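Local coordinates for nonstructural protein 2 (Human rotavirus C, PDB 2GU0) that binds single-stranded RNA as an octamer, hydrolyses nucleoside triphosphates and RNA 5'-triphosphates, unwinds RNA helices and helps build viroplasms for rotavirus genome replication and packaging, at the interface of chains A and B. Numbering follows the deposited sequence. Chains: chain A/B, Nonstructural protein 2.

The interface of chains A and B. Residues chain A 120, 122-123; chain B 23-25, 49.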
loop_
_atom_site.group_PDB
_atom_site.type_symbol
_atom_site.label_atom_id
_atom_site.label_comp_id
_atom_site.label_asym_id
_atom_site.label_seq_id
_atom_site.Cartn_x
_atom_site.Cartn_y
_atom_site.Cartn_z
ATOM N N ASP A 120 3.422 15.772 22.713
ATOM C CA ASP A 120 2.171 15.165 23.175
ATOM C C ASP A 120 1.177 16.284 23.494
ATOM O O ASP A 120 1.375 17.065 24.431
ATOM C CB ASP A 120 2.413 14.332 24.430
ATOM C CG ASP A 120 1.230 13.469 24.779
ATOM O OD1 ASP A 120 0.100 13.855 24.418
ATOM O OD2 ASP A 120 1.429 12.409 25.418
ATOM N N ASN A 122 -1.613 16.213 24.869
ATOM C CA ASN A 122 -2.265 16.039 26.150
ATOM C C ASN A 122 -1.347 16.397 27.301
ATOM O O ASN A 122 -1.801 16.540 28.438
ATOM C CB ASN A 122 -2.708 14.596 26.320
ATOM C CG ASN A 122 -3.523 14.098 25.157
ATOM O OD1 ASN A 122 -4.463 14.764 24.712
ATOM N ND2 ASN A 122 -3.177 12.911 24.657
ATOM N N ASP A 123 -0.058 16.537 27.019
ATOM C CA ASP A 123 0.893 16.864 28.069
ATOM C C ASP A 123 0.983 18.370 28.285
ATOM O O ASP A 123 0.850 19.147 27.349
ATOM C CB ASP A 123 2.267 16.282 27.727
ATOM C CG ASP A 123 3.269 16.467 28.841
ATOM O OD1 ASP A 123 3.525 17.616 29.247
ATOM O OD2 ASP A 123 3.809 15.463 29.317
ATOM N N ASN B 23 -8.654 14.921 28.448
ATOM C CA ASN B 23 -8.016 14.008 27.511
ATOM C C ASN B 23 -7.866 12.583 28.022
ATOM O O ASN B 23 -7.986 12.327 29.229
ATOM C CB ASN B 23 -6.666 14.567 27.039
ATOM C CG ASN B 23 -5.612 14.545 28.110
ATOM O OD1 ASN B 23 -5.127 13.484 28.493
ATOM N ND2 ASN B 23 -5.244 15.720 28.603
ATOM N N LYS B 24 -7.608 11.661 27.089
ATOM C CA LYS B 24 -7.479 10.248 27.412
ATOM C C LYS B 24 -6.335 9.915 28.340
ATOM O O LYS B 24 -6.442 8.996 29.144
ATOM C CB LYS B 24 -7.361 9.414 26.142
ATOM C CG LYS B 24 -6.060 9.579 25.395
ATOM C CD LYS B 24 -6.082 8.792 24.097
ATOM C CE LYS B 24 -4.904 9.193 23.211
ATOM N NZ LYS B 24 -4.962 8.563 21.863
ATOM N N LYS B 25 -5.226 10.632 28.242
ATOM C CA LYS B 25 -4.129 10.329 29.151
ATOM C C LYS B 25 -4.579 10.697 30.554
ATOM O O LYS B 25 -4.367 9.941 31.498
ATOM C CB LYS B 25 -2.864 11.097 28.765
ATOM C CG LYS B 25 -2.406 10.793 27.358
ATOM C CD LYS B 25 -2.159 9.308 27.149
ATOM C CE LYS B 25 -0.746 8.946 27.503
ATOM N NZ LYS B 25 0.196 9.711 26.626
ATOM N N TYR B 49 -1.111 15.569 32.732
ATOM C CA TYR B 49 -2.102 15.656 31.662
ATOM C C TYR B 49 -3.346 16.471 31.958
ATOM O O TYR B 49 -4.378 16.303 31.307
ATOM C CB TYR B 49 -2.538 14.252 31.232
ATOM C CG TYR B 49 -1.415 13.364 30.759
ATOM C CD1 TYR B 49 -1.126 12.179 31.421
ATOM C CD2 TYR B 49 -0.649 13.694 29.640
ATOM C CE1 TYR B 49 -0.105 11.338 30.989
ATOM C CE2 TYR B 49 0.378 12.855 29.194
ATOM C CZ TYR B 49 0.643 11.677 29.880
ATOM O OH TYR B 49 1.653 10.832 29.485
#
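A:Asp120, A:Asn122 and A:Asp123, in the loop that follows helix 108-119, meet B:Asn23, just before helix 24-32, B:Lys24 and B:Lys25 in its first turn, and loop residue B:Tyr49, the backbone of A:Asn122 being near-helical between the extended A:Asp120 and A:Asp123. This is a subunit contact of the rotavirus NSP2 family, whose members form homooctamers; it lies about 35 Å, measured from its centre, from B:His222, the predicted NTPase and RTPase active site. A:Asn122 buries the most surface here. Its amide lies stacked on that of B:Asn23, the planes 23° apart, with the amide carbons A:Asn122 CG and B:Asn23 CG 3.6 Å apart. B:Asn23 has CG between its backbone N and carbonyl carbon (chi1 71°), and its amide ND2 turns back to donate to B:Tyr49 O at 2.9 Å, a bent bond that helps set the amide's rotation. The A:Asn122 amide nitrogen ND2 packs against the B:Lys25 methylene CG at 3.5 Å. B:Lys25 bends at chi2, chi3 and chi4, bringing its terminal amine NZ to the carboxylate OD2 of A:Asp120 in a 3.2 Å salt bridge, weak as a hydrogen bond. The other carboxylate oxygen, A:Asp120 OD1, accepts a hydrogen bond from the backbone A:Asn122 N at 2.9 Å from above the carboxylate plane, tying the acid to its own loop. B:Tyr49 turns its ring edge to the A:Asn122–A:Asp123 peptide, CD2 standing 3.3 Å from A:Asn122 O, while B:Lys25 CB covers one ring face near its centre.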